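Local atomic coordinates of cellulose 1,4-beta-cellobiosidase (Clostridium thermocellum, PDB entry 3ZQX), a protein that is a family 3b carbohydrate-binding module of a cellulosomal cellobiohydrolase, a family whose members typically bind cellulose. Residues Cys9-Thr14 / Glu18-Phe23; Thr45-Ser50 / Gln111-Ser116. The protein carries 1 engineered substitution. All blocks are in the same frame, centred on the assembly; numbering follows the deposited sequence. Where two conformers were deposited one is given.

Contact 1 of 2, residues Cys9-Thr14 / Glu18-Phe23; sequences CENTQT and EIKGKF
Asn11 lies across the base of the Lys20 chain, its CG 3.7 Å from Lys20 CB. The Asn11 amide also reaches back along the strand: Asn11 ND2 donates to Glu18 O at 2.8 Å, and the acceptor lies close to the amide plane, which fixes the flip of the group. Water 4 links Asn11 OD1 to Lys20 NZ, while water 3 joins Asn11 ND2 to Glu18 OE1; the other carboxylate oxygen of Glu18 is taken by Arg102. Lys20 runs out fully extended, CG anti to the backbone N (chi1 -177°), and its far end crosses Glu10 at an angle. Glu10 has two conformers; in this one OE1 is 3.8 Å from Lys20 NZ, a long and doubtful salt bridge. Lys22 pairs with Glu96. Lys20 O accepts two backbone donors from the same face of its plane, Glu10 N at 2.9 Å and Asn11 N at 3.0 Å, next to the antiparallel non-hydrogen-bonded pair Cys9 and Gly21. Two successive N-H groups on one carbonyl, with Glu10 in a helix-like backbone conformation (phi -101°, psi -56°), are the signature of a classic beta bulge, here between residues 9-11 and strand 15-27.

Contact 2 of 2, residues Thr45-Ser50 / Gln111-Ser116; sequences TKEHNS and QSNDYS. With CA (calcium ion), chain B.
The calcium site of this CBM3 beta-sandwich module is built where two loops meet, one after strand 38-43 and the other after strand 109-110. Thr45 grips the ion twice, through its backbone O at 2.4 Å and through OG1 at 2.6 Å; a chi1 of 49° turns OG1 back between the backbone N and the carbonyl carbon, so that both oxygens reach the metal. Glu47 bends at chi2 and binds in bidentate fashion with both carboxylate oxygens. From the other loop come Asn113 OD1 and Asp114 OD1, and water 5 and Asp110 O bring the coordination number to eight. Hydrogen bonds lock the ligands to one another. Asn113, with OD1 on the metal, donates from ND2 to Glu47 OE2 at 3.0 Å; the acceptor lies near the amide plane, but the nitrogen stands above the carboxylate plane, and the two flat groups are 29° apart. Thr45 OG1 gives its proton to Asn113 O at 2.8 Å, while the same oxygen binds the calcium. Asp114 OD1 also accepts Thr45 N from above the carboxylate plane. Asp114 OD2 stays 3.7 Å from the calcium, so Asp114 binds through one oxygen, while OD2 takes a hydrogen bond of 2.7 Å from water 5.

Overall arrangement
Contact 1 and contact 2 sit side by side, their centres about 13 Å apart, and Gln111 makes most of the links between them. Thr14 O probably accepts a hydrogen bond from Gln111 N at 2.8 Å, and Gln13 O probably accepts one from Gln111 NE2 at the same distance; Gln111 OE1 packs 3.6 Å from Ile19 CG1, and Thr14 CG2 packs 3.8 Å from Ser112 CB. The 9-14 segment is thereby fastened to the loop that supplies Asn113 and Asp114 to the calcium. Asp110, just before Gln111, completes the metal site and belongs to strand 109-110, which pairs with strand 15-27. No atom of contact 1 binds the ion, though Ile19 CD1 comes to 6.3 Å from the calcium.

Contact 1 of 2, residues Cys9-Thr14 / Glu18-Phe23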
loop_
_atom_site.group_PDB
_atom_site.type_symbol
_atom_site.label_atom_id
_atom_site.label_comp_id
_atom_site.label_asym_id
_atom_site.label_seq_id
_atom_site.Cartn_x
_atom_site.Cartn_y
_atom_site.Cartn_z
ATOM N N CYS A 9 -9.114 -6.242 -0.704
ATOM C CA CYS A 9 -8.531 -7.022 -1.782
ATOM C C CYS A 9 -9.543 -7.169 -2.909
ATOM O O CYS A 9 -10.694 -7.513 -2.670
ATOM C CB CYS A 9 -8.167 -8.408 -1.259
ATOM S SG CYS A 9 -7.409 -9.482 -2.473
ATOM N N GLU A 10 -9.103 -6.900 -4.132
ATOM C CA GLU A 10 -9.930 -7.123 -5.317
ATOM C C GLU A 10 -9.553 -8.416 -6.029
ATOM O O GLU A 10 -10.411 -9.267 -6.256
ATOM C CB GLU A 10 -9.988 -5.904 -6.238
ATOM C CG GLU A 10 -10.797 -4.777 -5.608
ATOM C CD GLU A 10 -11.113 -3.643 -6.557
ATOM O OE1 GLU A 10 -10.297 -3.355 -7.456
ATOM O OE2 GLU A 10 -12.190 -3.032 -6.399
ATOM N N ASN A 11 -8.287 -8.566 -6.412
ATOM C CA ASN A 11 -7.889 -9.809 -7.063
ATOM C C ASN A 11 -7.457 -10.828 -6.020
ATOM O O ASN A 11 -6.404 -10.708 -5.389
ATOM C CB ASN A 11 -6.732 -9.564 -8.028
ATOM C CG ASN A 11 -7.186 -9.027 -9.368
ATOM O OD1 ASN A 11 -8.374 -8.793 -9.590
ATOM N ND2 ASN A 11 -6.237 -8.821 -10.271
ATOM N N THR A 12 -8.294 -11.850 -5.866
ATOM C CA THR A 12 -8.123 -12.862 -4.832
ATOM C C THR A 12 -7.441 -14.141 -5.298
ATOM O O THR A 12 -7.149 -15.015 -4.487
ATOM C CB THR A 12 -9.485 -13.252 -4.242
ATOM O OG1 THR A 12 -10.327 -13.743 -5.288
ATOM C CG2 THR A 12 -10.152 -12.043 -3.607
ATOM N N GLN A 13 -7.169 -14.247 -6.593
ATOM C CA GLN A 13 -6.572 -15.461 -7.141
ATOM C C GLN A 13 -5.111 -15.568 -6.738
ATOM O O GLN A 13 -4.377 -14.588 -6.815
ATOM C CB GLN A 13 -6.664 -15.452 -8.667
ATOM C CG GLN A 13 -8.071 -15.608 -9.217
ATOM C CD GLN A 13 -8.549 -17.045 -9.187
ATOM O OE1 GLN A 13 -8.241 -17.831 -10.084
ATOM N NE2 GLN A 13 -9.307 -17.398 -8.154
ATOM N N THR A 14 -4.708 -16.758 -6.302
ATOM C CA THR A 14 -3.319 -17.028 -5.948
ATOM C C THR A 14 -2.403 -16.613 -7.097
ATOM O O THR A 14 -1.455 -15.835 -6.927
ATOM C CB THR A 14 -3.112 -18.531 -5.619
ATOM O OG1 THR A 14 -3.894 -18.878 -4.471
ATOM C CG2 THR A 14 -1.647 -18.826 -5.336
ATOM N N GLU A 18 -1.884 -9.480 -11.855
ATOM C CA GLU A 18 -2.080 -8.215 -11.162
ATOM C C GLU A 18 -2.464 -8.421 -9.702
ATOM O O GLU A 18 -3.558 -8.895 -9.398
ATOM C CB GLU A 18 -3.176 -7.403 -11.860
ATOM C CG GLU A 18 -2.793 -6.963 -13.261
ATOM C CD GLU A 18 -3.830 -6.070 -13.910
ATOM O OE1 GLU A 18 -5.021 -6.185 -13.566
ATOM O OE2 GLU A 18 -3.447 -5.247 -14.763
ATOM N N ILE A 19 -1.587 -8.019 -8.787
ATOM C CA ILE A 19 -2.018 -7.779 -7.419
ATOM C C ILE A 19 -2.936 -6.570 -7.500
ATOM O O ILE A 19 -2.610 -5.620 -8.207
ATOM C CB ILE A 19 -0.820 -7.480 -6.490
ATOM C CG1 ILE A 19 0.134 -8.677 -6.429
ATOM C CG2 ILE A 19 -1.300 -7.067 -5.111
ATOM C CD1 ILE A 19 1.438 -8.387 -5.704
ATOM N N LYS A 20 -4.114 -6.631 -6.881
ATOM C CA LYS A 20 -5.051 -5.523 -6.994
ATOM C C LYS A 20 -5.888 -5.382 -5.740
ATOM O O LYS A 20 -6.527 -6.344 -5.304
ATOM C CB LYS A 20 -5.967 -5.735 -8.205
ATOM C CG LYS A 20 -6.940 -4.593 -8.470
ATOM C CD LYS A 20 -7.789 -4.834 -9.705
ATOM C CE LYS A 20 -8.756 -3.688 -9.941
ATOM N NZ LYS A 20 -9.591 -3.904 -11.146
ATOM N N GLY A 21 -5.986 -4.162 -5.232
ATOM C CA GLY A 21 -6.788 -3.881 -4.065
ATOM C C GLY A 21 -6.931 -2.390 -3.906
ATOM O O GLY A 21 -6.746 -1.638 -4.870
ATOM N N LYS A 22 -7.319 -1.962 -2.711
ATOM C CA LYS A 22 -7.389 -0.545 -2.403
ATOM C C LYS A 22 -6.846 -0.293 -1.017
ATOM O O LYS A 22 -6.957 -1.142 -0.132
ATOM C CB LYS A 22 -8.828 -0.023 -2.467
ATOM C CG LYS A 22 -9.571 -0.336 -3.758
ATOM C CD LYS A 22 -10.940 0.329 -3.795
ATOM C CE LYS A 22 -11.684 -0.020 -5.073
ATOM N NZ LYS A 22 -12.953 0.755 -5.189
ATOM N N PHE A 23 -6.288 0.903 -0.842
ATOM C CA PHE A 23 -5.904 1.415 0.468
ATOM C C PHE A 23 -6.750 2.641 0.798
ATOM O O PHE A 23 -7.344 3.260 -0.082
ATOM C CB PHE A 23 -4.441 1.884 0.512
ATOM C CG PHE A 23 -3.441 0.874 0.024
ATOM C CD1 PHE A 23 -3.325 -0.367 0.624
ATOM C CD2 PHE A 23 -2.584 1.185 -1.018
ATOM C CE1 PHE A 23 -2.382 -1.288 0.171
ATOM C CE2 PHE A 23 -1.646 0.275 -1.473
ATOM C CZ PHE A 23 -1.544 -0.960 -0.873
HETATM O O HOH W 1 -8.353 -1.430 -7.170
HETATM O O HOH W 2 -4.465 -8.686 -4.787
HETATM O O HOH W 3 -6.436 -8.394 -13.229
HETATM O O HOH W 4 -9.774 -7.129 -11.514
#

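Contact 2 of 2, residues Thr45-Ser50 / Gln111-Ser116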
loop_
_atom_site.group_PDB
_atom_site.type_symbol
_atom_site.label_atom_id
_atom_site.label_comp_id
_atom_site.label_asym_id
_atom_site.label_seq_id
_atom_site.Cartn_x
_atom_site.Cartn_y
_atom_site.Cartn_z
ATOM N N THR A 45 6.263 -10.889 -1.988
ATOM C CA THR A 45 7.467 -11.513 -2.509
ATOM C C THR A 45 7.418 -11.514 -4.026
ATOM O O THR A 45 6.412 -11.906 -4.630
ATOM C CB THR A 45 7.601 -12.954 -2.014
ATOM O OG1 THR A 45 6.360 -13.629 -2.218
ATOM C CG2 THR A 45 7.969 -12.989 -0.532
ATOM N N LYS A 46 8.503 -11.066 -4.646
ATOM C CA LYS A 46 8.554 -11.047 -6.099
ATOM C C LYS A 46 9.063 -12.367 -6.657
ATOM O O LYS A 46 10.109 -12.861 -6.243
ATOM C CB LYS A 46 9.344 -9.845 -6.637
ATOM C CG LYS A 46 10.773 -9.755 -6.207
ATOM C CD LYS A 46 11.438 -8.589 -6.919
ATOM C CE LYS A 46 12.885 -8.474 -6.521
ATOM N NZ LYS A 46 13.547 -7.270 -7.101
ATOM N N GLU A 47 8.298 -12.940 -7.581
ATOM C CA GLU A 47 8.641 -14.204 -8.214
ATOM C C GLU A 47 9.482 -14.052 -9.485
ATOM O O GLU A 47 10.020 -15.038 -9.980
ATOM C CB GLU A 47 7.366 -14.989 -8.549
ATOM C CG GLU A 47 6.765 -15.787 -7.397
ATOM C CD GLU A 47 6.129 -14.927 -6.322
ATOM O OE1 GLU A 47 5.247 -14.093 -6.643
ATOM O OE2 GLU A 47 6.485 -15.106 -5.138
ATOM N N HIS A 48 9.607 -12.838 -10.012
ATOM C CA HIS A 48 10.313 -12.636 -11.276
ATOM C C HIS A 48 11.193 -11.403 -11.232
ATOM O O HIS A 48 10.983 -10.514 -10.415
ATOM C CB HIS A 48 9.322 -12.499 -12.432
ATOM C CG HIS A 48 8.326 -13.608 -12.502
ATOM N ND1 HIS A 48 8.599 -14.814 -13.108
ATOM C CD2 HIS A 48 7.060 -13.699 -12.032
ATOM C CE1 HIS A 48 7.541 -15.600 -13.010
ATOM N NE2 HIS A 48 6.595 -14.946 -12.364
ATOM N N ASN A 49 12.161 -11.344 -12.135
ATOM C CA ASN A 49 13.067 -10.203 -12.208
ATOM C C ASN A 49 12.635 -9.106 -13.183
ATOM O O ASN A 49 13.299 -8.077 -13.290
ATOM C CB ASN A 49 14.485 -10.674 -12.535
ATOM C CG ASN A 49 15.136 -11.403 -11.374
ATOM O OD1 ASN A 49 14.916 -11.059 -10.210
ATOM N ND2 ASN A 49 15.941 -12.414 -11.684
ATOM N N SER A 50 11.537 -9.325 -13.895
ATOM C CA SER A 50 11.011 -8.305 -14.790
ATOM C C SER A 50 10.669 -7.059 -13.975
ATOM O O SER A 50 10.395 -7.140 -12.773
ATOM C CB SER A 50 9.763 -8.818 -15.518
ATOM O OG SER A 50 9.136 -7.788 -16.276
ATOM N N GLN A 111 0.462 -14.910 -5.141
ATOM C CA GLN A 111 0.095 -14.073 -4.005
ATOM C C GLN A 111 0.098 -14.829 -2.685
ATOM O O GLN A 111 0.056 -14.205 -1.626
ATOM C CB GLN A 111 -1.286 -13.445 -4.202
ATOM C CG GLN A 111 -1.413 -12.575 -5.425
ATOM C CD GLN A 111 -2.584 -11.628 -5.316
ATOM O OE1 GLN A 111 -2.449 -10.524 -4.787
ATOM N NE2 GLN A 111 -3.745 -12.055 -5.800
ATOM N N SER A 112 0.154 -16.157 -2.738
ATOM C CA SER A 112 0.003 -16.950 -1.515
ATOM C C SER A 112 1.153 -16.792 -0.538
ATOM O O SER A 112 1.017 -17.100 0.608
ATOM C CB SER A 112 -0.258 -18.440 -1.839
ATOM O OG SER A 112 0.888 -19.039 -2.333
ATOM N N ASN A 113 2.274 -16.314 -1.048
ATOM C CA ASN A 113 3.439 -16.068 -0.245
ATOM C C ASN A 113 3.735 -14.568 -0.046
ATOM O O ASN A 113 4.877 -14.173 0.122
ATOM C CB ASN A 113 4.656 -16.799 -0.820
ATOM C CG ASN A 113 4.978 -16.361 -2.195
ATOM O OD1 ASN A 113 4.345 -15.456 -2.704
ATOM N ND2 ASN A 113 5.996 -16.958 -2.811
ATOM N N ASP A 114 2.663 -13.770 -0.082
ATOM C CA ASP A 114 2.771 -12.321 0.102
ATOM C C ASP A 114 2.198 -11.952 1.473
ATOM O O ASP A 114 1.040 -12.197 1.755
ATOM C CB ASP A 114 1.985 -11.571 -0.953
ATOM C CG ASP A 114 2.561 -11.741 -2.337
ATOM O OD1 ASP A 114 3.685 -12.260 -2.474
ATOM O OD2 ASP A 114 1.902 -11.320 -3.309
ATOM N N TYR A 115 3.036 -11.345 2.302
ATOM C CA TYR A 115 2.653 -11.011 3.666
ATOM C C TYR A 115 1.391 -10.153 3.749
ATOM O O TYR A 115 0.538 -10.380 4.610
ATOM C CB TYR A 115 3.821 -10.308 4.342
ATOM C CG TYR A 115 3.578 -9.790 5.736
ATOM C CD1 TYR A 115 3.737 -10.615 6.839
ATOM C CD2 TYR A 115 3.261 -8.454 5.959
ATOM C CE1 TYR A 115 3.555 -10.126 8.122
ATOM C CE2 TYR A 115 3.086 -7.957 7.235
ATOM C CZ TYR A 115 3.232 -8.801 8.314
ATOM O OH TYR A 115 3.060 -8.339 9.602
ATOM N N SER A 116 1.259 -9.163 2.870
ATOM C CA SER A 116 0.142 -8.227 2.976
ATOM C C SER A 116 -1.132 -8.673 2.260
ATOM O O SER A 116 -2.143 -7.986 2.346
ATOM C CB SER A 116 0.538 -6.829 2.489
ATOM O OG SER A 116 1.606 -6.289 3.254
HETATM CA CA CA B . 4.716 -13.573 -4.204
HETATM O O HOH W 5 3.399 -11.848 -5.482
#